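Local coordinates for protein phosphoacetylglucosamine mutase (Aspergillus lentulus, PDB 5O9X) that catalyses the interconversion of N-acetylglucosamine 6-phosphate and N-acetylglucosamine 1-phosphate, a phosphate transfer that leads towards UDP-N-acetylglucosamine, at residues D12-Y17 and V42-G47; V128-D133 and G143-A148; Y292-L295 and F301-L304. The protein carries 1 engineered substitution. All coordinates share one frame; numbering follows the deposited sequence.

Interaction 1. Residues D12-Y17 and V42-G47; sequences DAALQY and VVYAVG
The flat group at the centre is the phenol ring of Y44, which meets A13, A14 and Y17. The CA of A14 lies over one face of this ring, 4.1 Å above its plane and displaced toward the rim. A13 and the Y17 ring approach the Y44 ring obliquely. The second flat group, the Y17 ring, has CB of its own neighbour Q16 over the centre of one face.

This is helix packing in the alpha/beta/alpha domain I of the phosphohexomutase fold. The end of helix 4-14 and the turn after it rest on the tyrosine that projects from helix 40-56. CG of Y44 stands anti to the backbone N (chi1 -172°), and the side chain reaches across to the N-terminal helix. Its ring then bridges two alanines. CB of A14 is 3.8 Å from CE2 of Y44, and CB of A13 is 3.8 Å from CE1 of Y44.

A type I beta turn from A14 to Y17 reverses the chain and brings Y17 back to the same tyrosine. The two tyrosine side chains cross at about a right angle. Their ring planes are inclined at 51°, with centroids 5.7 Å apart, so the pair is an oblique aromatic contact. The nearest atoms are CE2 of Y17 and CD1 of Y44, at 3.6 Å.

Helix 138-151 closes on both rings: V144 touches each of them, while A147 meets Y17 and A148 meets Y44. No hydrogen bond joins the two segments. The polar end of the buried Y44 is satisfied by the carbonyl oxygen of I10, one turn back along helix 4-14. Beside that bond, OH of Y44 lies 3.2 Å from CB of A13.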
ATOM      1  N   ASP A  12      18.934  26.414  14.815  1.00 41.91           N
ATOM      2  CA  ASP A  12      18.711  27.559  13.948  1.00 45.42           C
ATOM      3  C   ASP A  12      17.565  27.346  12.914  1.00 53.15           C
ATOM      4  O   ASP A  12      16.714  28.212  12.734  1.00 46.51           O
ATOM      5  CB  ASP A  12      20.011  27.892  13.223  1.00 52.35           C
ATOM      6  CG  ASP A  12      20.938  28.807  14.049  1.00 56.26           C
ATOM      7  OD1 ASP A  12      21.084  28.617  15.290  1.00 52.29           O
ATOM      8  OD2 ASP A  12      21.520  29.707  13.416  1.00 53.54           O
ATOM      9  N   ALA A  13      17.559  26.186  12.255  1.00 47.46           N
ATOM     10  CA  ALA A  13      16.569  25.901  11.215  1.00 44.27           C
ATOM     11  C   ALA A  13      15.180  25.672  11.850  1.00 43.67           C
ATOM     12  O   ALA A  13      14.186  26.213  11.365  1.00 47.19           O
ATOM     13  CB  ALA A  13      17.029  24.713  10.357  1.00 37.97           C
ATOM     14  N   ALA A  14      15.128  24.926  12.957  1.00 44.77           N
ATOM     15  CA  ALA A  14      13.888  24.736  13.731  1.00 50.95           C
ATOM     16  C   ALA A  14      13.196  26.017  14.232  1.00 59.58           C
ATOM     17  O   ALA A  14      11.976  25.996  14.459  1.00 60.48           O
ATOM     18  CB  ALA A  14      14.131  23.797  14.892  1.00 52.75           C
ATOM     19  N   LEU A  15      13.968  27.107  14.394  1.00 60.13           N
ATOM     20  CA  LEU A  15      13.473  28.449  14.776  1.00 56.50           C
ATOM     21  C   LEU A  15      12.424  28.967  13.824  1.00 52.09           C
ATOM     22  O   LEU A  15      11.607  29.799  14.206  1.00 50.24           O
ATOM     23  CB  LEU A  15      14.633  29.496  14.869  1.00 63.74           C
ATOM     24  CG  LEU A  15      15.020  30.191  16.204  1.00 64.20           C
ATOM     25  CD1 LEU A  15      16.429  30.790  16.195  1.00 59.50           C
ATOM     26  CD2 LEU A  15      14.004  31.261  16.640  1.00 70.25           C
ATOM     27  N   GLN A  16      12.443  28.479  12.583  1.00 46.15           N
ATOM     28  CA  GLN A  16      11.518  28.950  11.554  1.00 46.69           C
ATOM     29  C   GLN A  16      10.092  28.439  11.740  1.00 41.25           C
ATOM     30  O   GLN A  16       9.150  28.919  11.088  1.00 43.86           O
ATOM     31  CB  GLN A  16      12.027  28.534  10.188  1.00 53.88           C
ATOM     32  CG  GLN A  16      13.327  29.200   9.786  1.00 68.62           C
ATOM     33  CD  GLN A  16      13.188  29.807   8.405  1.00 80.50           C
ATOM     34  OE1 GLN A  16      12.701  30.933   8.255  1.00 82.98           O
ATOM     35  NE2 GLN A  16      13.590  29.050   7.382  1.00 88.51           N
ATOM     36  N   TYR A  17       9.940  27.463  12.626  1.00 35.00           N
ATOM     37  CA  TYR A  17       8.663  26.742  12.787  1.00 38.88           C
ATOM     38  C   TYR A  17       8.132  26.884  14.201  1.00 37.36           C
ATOM     39  O   TYR A  17       8.819  27.374  15.080  1.00 38.06           O
ATOM     40  CB  TYR A  17       8.783  25.249  12.336  1.00 32.34           C
ATOM     41  CG  TYR A  17       9.577  25.101  11.035  1.00 31.30           C
ATOM     42  CD1 TYR A  17       9.137  25.710   9.872  1.00 27.07           C
ATOM     43  CD2 TYR A  17      10.802  24.410  11.009  1.00 27.71           C
ATOM     44  CE1 TYR A  17       9.891  25.661   8.704  1.00 29.57           C
ATOM     45  CE2 TYR A  17      11.539  24.315   9.844  1.00 29.39           C
ATOM     46  CZ  TYR A  17      11.078  24.940   8.696  1.00 29.12           C
ATOM     47  OH  TYR A  17      11.800  24.864   7.536  1.00 28.53           O
ATOM     48  N   VAL A  42       6.773  18.271  12.273  1.00 23.04           N
ATOM     49  CA  VAL A  42       6.777  16.826  12.069  1.00 23.79           C
ATOM     50  C   VAL A  42       7.747  16.446  10.944  1.00 21.43           C
ATOM     51  O   VAL A  42       8.597  15.568  11.103  1.00 22.86           O
ATOM     52  CB  VAL A  42       5.352  16.278  11.740  1.00 24.22           C
ATOM     53  CG1 VAL A  42       5.410  14.795  11.463  1.00 25.72           C
ATOM     54  CG2 VAL A  42       4.440  16.429  12.932  1.00 24.29           C
ATOM     55  N   VAL A  43       7.569  17.082   9.800  1.00 20.87           N
ATOM     56  CA  VAL A  43       8.382  16.838   8.635  1.00 20.69           C
ATOM     57  C   VAL A  43       9.861  17.183   8.958  1.00 23.81           C
ATOM     58  O   VAL A  43      10.800  16.490   8.502  1.00 23.55           O
ATOM     59  CB  VAL A  43       7.799  17.649   7.421  1.00 17.74           C
ATOM     60  CG1 VAL A  43       8.735  17.603   6.226  1.00 19.34           C
ATOM     61  CG2 VAL A  43       6.387  17.081   7.056  1.00 17.70           C
ATOM     62  N   TYR A  44      10.041  18.299   9.666  1.00 21.93           N
ATOM     63  CA  TYR A  44      11.404  18.701  10.073  1.00 24.53           C
ATOM     64  C   TYR A  44      12.015  17.566  10.903  1.00 22.44           C
ATOM     65  O   TYR A  44      13.130  17.159  10.642  1.00 23.97           O
ATOM     66  CB  TYR A  44      11.342  20.000  10.901  1.00 26.87           C
ATOM     67  CG  TYR A  44      12.700  20.552  11.178  1.00 28.16           C
ATOM     68  CD1 TYR A  44      13.402  21.221  10.184  1.00 26.40           C
ATOM     69  CD2 TYR A  44      13.328  20.287  12.399  1.00 30.91           C
ATOM     70  CE1 TYR A  44      14.695  21.687  10.414  1.00 34.13           C
ATOM     71  CE2 TYR A  44      14.624  20.766  12.652  1.00 30.20           C
ATOM     72  CZ  TYR A  44      15.282  21.469  11.668  1.00 33.95           C
ATOM     73  OH  TYR A  44      16.572  21.915  11.903  1.00 37.62           O
ATOM     74  N   ALA A  45      11.268  17.037  11.867  1.00 21.38           N
ATOM     75  CA  ALA A  45      11.698  15.883  12.680  1.00 23.74           C
ATOM     76  C   ALA A  45      12.052  14.652  11.832  1.00 26.49           C
ATOM     77  O   ALA A  45      13.089  13.945  12.041  1.00 23.54           O
ATOM     78  CB  ALA A  45      10.598  15.513  13.667  1.00 20.27           C
ATOM     79  N   VAL A  46      11.185  14.387  10.853  1.00 23.48           N
ATOM     80  CA  VAL A  46      11.454  13.277   9.935  1.00 22.64           C
ATOM     81  C   VAL A  46      12.777  13.440   9.132  1.00 23.29           C
ATOM     82  O   VAL A  46      13.458  12.441   8.870  1.00 22.98           O
ATOM     83  CB  VAL A  46      10.226  13.011   9.002  1.00 23.50           C
ATOM     84  CG1 VAL A  46      10.582  11.976   7.946  1.00 25.41           C
ATOM     85  CG2 VAL A  46       9.052  12.467   9.833  1.00 24.36           C
ATOM     86  N   GLY A  47      13.119  14.686   8.764  1.00 25.07           N
ATOM     87  CA  GLY A  47      14.392  14.936   8.044  1.00 22.81           C
ATOM     88  C   GLY A  47      15.572  14.533   8.974  1.00 25.61           C
ATOM     89  O   GLY A  47      16.523  13.879   8.571  1.00 26.66           O
TER

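Interaction 2. Residues V128-D133 and G143-A148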
ATOM      1  N   VAL A 128      19.639  10.936   1.459  1.00 28.34           N
ATOM      2  CA  VAL A 128      18.164  10.896   1.520  1.00 25.52           C
ATOM      3  C   VAL A 128      17.595  11.302   0.144  1.00 23.81           C
ATOM      4  O   VAL A 128      18.036  12.239  -0.453  1.00 24.29           O
ATOM      5  CB  VAL A 128      17.647  11.732   2.709  1.00 24.88           C
ATOM      6  CG1 VAL A 128      16.098  11.831   2.772  1.00 23.58           C
ATOM      7  CG2 VAL A 128      18.208  11.167   4.018  1.00 23.17           C
ATOM      8  N   VAL A 129      16.625  10.551  -0.364  1.00 23.48           N
ATOM      9  CA  VAL A 129      15.944  10.910  -1.653  1.00 20.91           C
ATOM     10  C   VAL A 129      14.423  11.057  -1.303  1.00 21.90           C
ATOM     11  O   VAL A 129      13.876  10.264  -0.515  1.00 20.26           O
ATOM     12  CB  VAL A 129      16.280   9.839  -2.769  1.00 21.96           C
ATOM     13  CG1 VAL A 129      15.947   8.411  -2.324  1.00 19.25           C
ATOM     14  CG2 VAL A 129      15.510  10.106  -4.086  1.00 21.86           C
ATOM     15  N   PHE A 130      13.734  12.043  -1.877  1.00 22.00           N
ATOM     16  CA  PHE A 130      12.347  12.267  -1.522  1.00 19.05           C
ATOM     17  C   PHE A 130      11.523  12.655  -2.747  1.00 17.82           C
ATOM     18  O   PHE A 130      12.096  12.991  -3.772  1.00 19.29           O
ATOM     19  CB  PHE A 130      12.269  13.274  -0.373  1.00 19.02           C
ATOM     20  CG  PHE A 130      12.881  14.616  -0.655  1.00 21.92           C
ATOM     21  CD1 PHE A 130      12.198  15.574  -1.473  1.00 22.89           C
ATOM     22  CD2 PHE A 130      14.117  14.982  -0.081  1.00 22.44           C
ATOM     23  CE1 PHE A 130      12.750  16.838  -1.731  1.00 23.38           C
ATOM     24  CE2 PHE A 130      14.664  16.288  -0.339  1.00 21.77           C
ATOM     25  CZ  PHE A 130      13.967  17.201  -1.148  1.00 23.30           C
ATOM     26  N   ALA A 131      10.187  12.530  -2.630  1.00 16.62           N
ATOM     27  CA  ALA A 131       9.241  12.853  -3.689  1.00 16.20           C
ATOM     28  C   ALA A 131       7.937  13.149  -2.971  1.00 17.29           C
ATOM     29  O   ALA A 131       7.863  13.032  -1.718  1.00 15.67           O
ATOM     30  CB  ALA A 131       9.078  11.651  -4.604  1.00 15.88           C
ATOM     31  N   ARG A 132       6.917  13.578  -3.735  1.00 15.48           N
ATOM     32  CA  ARG A 132       5.682  13.911  -3.134  1.00 15.99           C
ATOM     33  C   ARG A 132       4.591  13.639  -4.161  1.00 16.00           C
ATOM     34  O   ARG A 132       4.889  13.541  -5.372  1.00 15.20           O
ATOM     35  CB  ARG A 132       5.649  15.445  -2.810  1.00 15.01           C
ATOM     36  CG  ARG A 132       5.865  16.391  -4.025  1.00 16.59           C
ATOM     37  CD  ARG A 132       6.498  17.763  -3.549  1.00 20.12           C
ATOM     38  NE  ARG A 132       6.450  18.890  -4.561  1.00 22.65           N
ATOM     39  CZ  ARG A 132       7.387  19.613  -5.161  1.00 35.69           C
ATOM     40  NH1 ARG A 132       8.762  19.391  -5.106  1.00 45.35           N
ATOM     41  NH2 ARG A 132       6.907  20.599  -5.938  1.00 27.16           N
ATOM     42  N   ASP A 133       3.359  13.511  -3.682  1.00 16.00           N
ATOM     43  CA  ASP A 133       2.225  13.399  -4.604  1.00 16.26           C
ATOM     44  C   ASP A 133       1.794  14.883  -4.932  1.00 16.05           C
ATOM     45  O   ASP A 133       2.574  15.805  -4.687  1.00 16.09           O
ATOM     46  CB  ASP A 133       1.078  12.521  -4.001  1.00 15.02           C
ATOM     47  CG  ASP A 133       0.437  13.147  -2.778  1.00 17.30           C
ATOM     48  OD1 ASP A 133       0.736  14.335  -2.447  1.00 15.67           O
ATOM     49  OD2 ASP A 133      -0.402  12.441  -2.117  1.00 18.95           O
ATOM     50  N   GLY A 143      10.204  21.944   1.222  1.00 23.55           N
ATOM     51  CA  GLY A 143      11.029  23.063   1.787  1.00 23.32           C
ATOM     52  C   GLY A 143      11.517  22.764   3.195  1.00 24.87           C
ATOM     53  O   GLY A 143      12.702  22.943   3.512  1.00 22.28           O
ATOM     54  N   VAL A 144      10.606  22.292   4.056  1.00 25.08           N
ATOM     55  CA  VAL A 144      10.951  22.000   5.463  1.00 23.32           C
ATOM     56  C   VAL A 144      11.908  20.834   5.530  1.00 26.16           C
ATOM     57  O   VAL A 144      12.974  20.891   6.259  1.00 26.12           O
ATOM     58  CB  VAL A 144       9.702  21.684   6.346  1.00 23.18           C
ATOM     59  CG1 VAL A 144      10.141  21.285   7.780  1.00 23.95           C
ATOM     60  CG2 VAL A 144       8.685  22.833   6.384  1.00 24.20           C
ATOM     61  N   LEU A 145      11.536  19.741   4.834  1.00 24.61           N
ATOM     62  CA  LEU A 145      12.425  18.583   4.713  1.00 21.29           C
ATOM     63  C   LEU A 145      13.862  18.951   4.279  1.00 24.53           C
ATOM     64  O   LEU A 145      14.885  18.482   4.896  1.00 21.53           O
ATOM     65  CB  LEU A 145      11.821  17.524   3.764  1.00 20.08           C
ATOM     66  CG  LEU A 145      12.534  16.194   3.647  1.00 23.50           C
ATOM     67  CD1 LEU A 145      12.503  15.491   5.004  1.00 27.45           C
ATOM     68  CD2 LEU A 145      11.755  15.347   2.601  1.00 23.35           C
ATOM     69  N   SER A 146      13.931  19.749   3.223  1.00 24.34           N
ATOM     70  CA  SER A 146      15.203  20.276   2.686  1.00 25.18           C
ATOM     71  C   SER A 146      15.993  21.051   3.743  1.00 26.95           C
ATOM     72  O   SER A 146      17.201  20.884   3.818  1.00 24.47           O
ATOM     73  CB  SER A 146      14.882  21.210   1.511  1.00 28.18           C
ATOM     74  OG  SER A 146      14.324  20.419   0.453  1.00 29.78           O
ATOM     75  N   ALA A 147      15.312  21.925   4.474  1.00 26.52           N
ATOM     76  CA  ALA A 147      15.878  22.647   5.621  1.00 30.09           C
ATOM     77  C   ALA A 147      16.482  21.733   6.689  1.00 32.06           C
ATOM     78  O   ALA A 147      17.624  22.007   7.093  1.00 30.87           O
ATOM     79  CB  ALA A 147      14.903  23.703   6.206  1.00 26.10           C
ATOM     80  N   ALA A 148      15.774  20.659   7.111  1.00 28.43           N
ATOM     81  CA  ALA A 148      16.339  19.628   8.001  1.00 27.96           C
ATOM     82  C   ALA A 148      17.579  18.951   7.436  1.00 29.25           C
ATOM     83  O   ALA A 148      18.580  18.894   8.111  1.00 30.90           O
ATOM     84  CB  ALA A 148      15.293  18.544   8.412  1.00 23.66           C
TER
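L145 is the first residue of G143-A148 to touch strand 127-132, and it does so through a single methyl group. Its CD2 sits over one face of the F130 ring, 3.9 Å from the centroid of that ring and 30° off the ring normal. This is a CH-pi contact. The methyl is displaced toward the root of the ring: CD2 of L145 is 3.5 Å from CG of F130 and 3.7 Å from CB of F130, but 4.1 Å from CD1 of F130. CG of L145 is anti to the backbone N (chi1 -173°), which sends the side chain from the helix toward the strand. The phenylalanine comes the other way, and the two side chains run alongside one another in opposite senses. CG of F130 lies between its own N and carbonyl carbon (chi1 59°), which turns one ring face to L145 and points CZ toward S146.

The strand and helix belong to the beta-alpha-beta unit formed by strand 127-132, helix 138-151 and strand 155-161 in domain I. The helix covers one side of the mixed sheet. V64 of the adjacent strand 61-66 touches both L145 and F130, and F156 of strand 155-161 also packs on F130.

S146 comes next and meets the far end of the same ring. Its OG is 3.6 Å from CZ of F130, approaching obliquely. The hydroxyl is not left to the ring, because it hydrogen-bonds to the carbonyl oxygen of I142 in the preceding turn.

Backbone bonds from A147 to G143 and from A148 to V144 continue the helix. A148 lies on the helix side that meets helix 40-56, where it packs on L48.

Interaction 3. Residues Y292-L295 and F301-L304; sequences YYFL and FRLL
Y293 and F301 meet diagonally across the two strands, with their side chains crossing obliquely. The ring planes are 37° apart and the centroids 5.7 Å apart, an oblique aromatic pair. The contact is made at the base of the tyrosine: CE1 of F301 lies 3.4 Å from CB of Y293 and also reaches CG and CD1 of that residue. CG of F301 is anti to the backbone N (chi1 169°), which sends its ring across to the neighbouring strand. L295 reaches F301 on the same face through CD2. V262 of helix 259-265 packs on Y293 and F301, and OH of Y293 hydrogen-bonds to S282.

On the other face, the F294 ring is shared by two side chains of the partner strand. CG of R302 lies over one face of the ring, and CB of R302 is 3.7 Å from CE2 of F294. The contact is therefore made by the aliphatic part of the arginine. The guanidinium plane is turned 49° from the ring, and its NE forms a salt bridge with D296. CD1 of L304 approaches the same ring obliquely, 4.1 Å from CD2 of F294. Y292 meets L304 at the start of the side chains, CB to CB, at 3.7 Å. L450 of helix 446-451 touches F294 and R302.

Four backbone hydrogen bonds set the pairing of the strands. Y292 and L304 exchange two, the shorter being 2.7 Å from N of L304 to O of Y292. F294 and R302 exchange two more; N of R302 meets O of F294 at 2.8 Å. Non-hydrogen-bonded pairs alternate with these. The arrangement is an antiparallel beta hairpin, and its second strand is the outermost of a mixed five-stranded sheet.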
ATOM      1  N   TYR A 292     -10.630  -3.413  -8.942  1.00 15.03           N
ATOM      2  CA  TYR A 292     -11.281  -3.587 -10.231  1.00 15.07           C
ATOM      3  C   TYR A 292     -12.762  -3.652  -9.996  1.00 14.96           C
ATOM      4  O   TYR A 292     -13.192  -3.990  -8.883  1.00 15.52           O
ATOM      5  CB  TYR A 292     -10.819  -5.002 -10.808  1.00 14.38           C
ATOM      6  CG  TYR A 292      -9.650  -4.860 -11.816  1.00 14.94           C
ATOM      7  CD1 TYR A 292      -8.316  -4.649 -11.338  1.00 14.00           C
ATOM      8  CD2 TYR A 292      -9.899  -4.901 -13.201  1.00 14.23           C
ATOM      9  CE1 TYR A 292      -7.227  -4.498 -12.233  1.00 13.98           C
ATOM     10  CE2 TYR A 292      -8.820  -4.807 -14.143  1.00 13.92           C
ATOM     11  CZ  TYR A 292      -7.495  -4.583 -13.639  1.00 14.76           C
ATOM     12  OH  TYR A 292      -6.402  -4.531 -14.497  1.00 15.33           O
ATOM     13  N   TYR A 293     -13.564  -3.430 -11.054  1.00 15.89           N
ATOM     14  CA  TYR A 293     -15.009  -3.498 -10.933  1.00 15.14           C
ATOM     15  C   TYR A 293     -15.574  -3.380 -12.339  1.00 15.76           C
ATOM     16  O   TYR A 293     -14.866  -3.027 -13.297  1.00 16.05           O
ATOM     17  CB  TYR A 293     -15.598  -2.355 -10.040  1.00 14.12           C
ATOM     18  CG  TYR A 293     -15.065  -0.980 -10.397  1.00 15.34           C
ATOM     19  CD1 TYR A 293     -15.797  -0.082 -11.295  1.00 15.46           C
ATOM     20  CD2 TYR A 293     -13.841  -0.548  -9.836  1.00 15.15           C
ATOM     21  CE1 TYR A 293     -15.273   1.189 -11.581  1.00 16.33           C
ATOM     22  CE2 TYR A 293     -13.336   0.722 -10.110  1.00 15.69           C
ATOM     23  CZ  TYR A 293     -14.043   1.575 -11.008  1.00 18.06           C
ATOM     24  OH  TYR A 293     -13.509   2.840 -11.238  1.00 16.83           O
ATOM     25  N   PHE A 294     -16.832  -3.787 -12.481  1.00 16.61           N
ATOM     26  CA  PHE A 294     -17.530  -3.649 -13.755  1.00 16.55           C
ATOM     27  C   PHE A 294     -19.007  -3.646 -13.509  1.00 18.72           C
ATOM     28  O   PHE A 294     -19.453  -4.088 -12.418  1.00 18.62           O
ATOM     29  CB  PHE A 294     -17.157  -4.840 -14.726  1.00 17.42           C
ATOM     30  CG  PHE A 294     -17.651  -6.186 -14.304  1.00 19.06           C
ATOM     31  CD1 PHE A 294     -18.593  -6.901 -15.106  1.00 19.49           C
ATOM     32  CD2 PHE A 294     -17.129  -6.832 -13.159  1.00 17.91           C
ATOM     33  CE1 PHE A 294     -18.979  -8.183 -14.741  1.00 20.58           C
ATOM     34  CE2 PHE A 294     -17.547  -8.093 -12.800  1.00 18.11           C
ATOM     35  CZ  PHE A 294     -18.480  -8.789 -13.565  1.00 20.14           C
ATOM     36  N   LEU A 295     -19.754  -3.217 -14.540  1.00 17.62           N
ATOM     37  CA  LEU A 295     -21.219  -3.367 -14.546  1.00 19.53           C
ATOM     38  C   LEU A 295     -21.533  -4.678 -15.273  1.00 20.61           C
ATOM     39  O   LEU A 295     -21.067  -4.858 -16.404  1.00 22.13           O
ATOM     40  CB  LEU A 295     -21.845  -2.224 -15.290  1.00 18.42           C
ATOM     41  CG  LEU A 295     -21.649  -0.895 -14.566  1.00 20.32           C
ATOM     42  CD1 LEU A 295     -21.889   0.281 -15.520  1.00 23.92           C
ATOM     43  CD2 LEU A 295     -22.491  -0.766 -13.294  1.00 23.16           C
ATOM     44  N   PHE A 301     -23.444  -3.172 -10.528  1.00 18.19           N
ATOM     45  CA  PHE A 301     -22.043  -2.946 -10.167  1.00 19.11           C
ATOM     46  C   PHE A 301     -21.522  -4.156  -9.415  1.00 16.23           C
ATOM     47  O   PHE A 301     -22.186  -4.618  -8.441  1.00 19.53           O
ATOM     48  CB  PHE A 301     -21.923  -1.660  -9.245  1.00 15.87           C
ATOM     49  CG  PHE A 301     -20.573  -1.496  -8.609  1.00 16.35           C
ATOM     50  CD1 PHE A 301     -19.521  -0.843  -9.302  1.00 17.84           C
ATOM     51  CD2 PHE A 301     -20.311  -2.070  -7.354  1.00 16.60           C
ATOM     52  CE1 PHE A 301     -18.243  -0.692  -8.705  1.00 18.84           C
ATOM     53  CE2 PHE A 301     -19.057  -1.907  -6.767  1.00 18.88           C
ATOM     54  CZ  PHE A 301     -18.025  -1.252  -7.445  1.00 17.35           C
ATOM     55  N   ARG A 302     -20.340  -4.638  -9.786  1.00 16.52           N
ATOM     56  CA  ARG A 302     -19.684  -5.767  -9.090  1.00 15.52           C
ATOM     57  C   ARG A 302     -18.244  -5.376  -8.800  1.00 15.42           C
ATOM     58  O   ARG A 302     -17.539  -4.899  -9.665  1.00 16.53           O
ATOM     59  CB  ARG A 302     -19.637  -7.042  -9.952  1.00 16.18           C
ATOM     60  CG  ARG A 302     -21.020  -7.432 -10.519  1.00 17.30           C
ATOM     61  CD  ARG A 302     -21.990  -7.792  -9.362  1.00 18.88           C
ATOM     62  NE  ARG A 302     -23.278  -8.243  -9.881  1.00 20.98           N
ATOM     63  CZ  ARG A 302     -24.280  -8.691  -9.113  1.00 26.21           C
ATOM     64  NH1 ARG A 302     -24.175  -8.702  -7.771  1.00 23.72           N
ATOM     65  NH2 ARG A 302     -25.415  -9.087  -9.714  1.00 24.74           N
ATOM     66  N   LEU A 303     -17.837  -5.623  -7.588  1.00 15.78           N
ATOM     67  CA  LEU A 303     -16.547  -5.160  -7.109  1.00 15.73           C
ATOM     68  C   LEU A 303     -15.558  -6.305  -7.120  1.00 15.75           C
ATOM     69  O   LEU A 303     -15.891  -7.397  -6.675  1.00 15.49           O
ATOM     70  CB  LEU A 303     -16.677  -4.627  -5.638  1.00 14.85           C
ATOM     71  CG  LEU A 303     -15.356  -4.226  -4.931  1.00 15.01           C
ATOM     72  CD1 LEU A 303     -14.641  -3.072  -5.669  1.00 14.07           C
ATOM     73  CD2 LEU A 303     -15.694  -3.962  -3.427  1.00 17.24           C
ATOM     74  N   LEU A 304     -14.330  -6.041  -7.610  1.00 16.36           N
ATOM     75  CA  LEU A 304     -13.259  -7.021  -7.579  1.00 15.71           C
ATOM     76  C   LEU A 304     -12.142  -6.436  -6.796  1.00 16.33           C
ATOM     77  O   LEU A 304     -11.247  -5.835  -7.391  1.00 16.64           O
ATOM     78  CB  LEU A 304     -12.770  -7.507  -8.961  1.00 15.05           C
ATOM     79  CG  LEU A 304     -13.905  -8.188  -9.804  1.00 17.20           C
ATOM     80  CD1 LEU A 304     -13.682  -7.984 -11.340  1.00 16.69           C
ATOM     81  CD2 LEU A 304     -13.992  -9.648  -9.442  1.00 18.13           C
TER

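Overall arrangement
Interactions 1 and 2 are neighbours in domain I, with centres 11 Å apart. Helix 138-151, which carries one side of interaction 2, also packs against both tyrosines of interaction 1. The two contacts touch directly where CD1 of L145 meets CA of G47. The buried interaction 2 joins sheet to helix; the partly buried interaction 1 adds the N-terminal helix outside helix 40-56. Neither has a hydrogen bond across its segments. Interaction 3 is different in kind. It joins two strands through backbone bonds, with side chains packed on both faces, and is partly buried. Its centre is 45 Å from that of interaction 1, on the opposite side of the chain's centre.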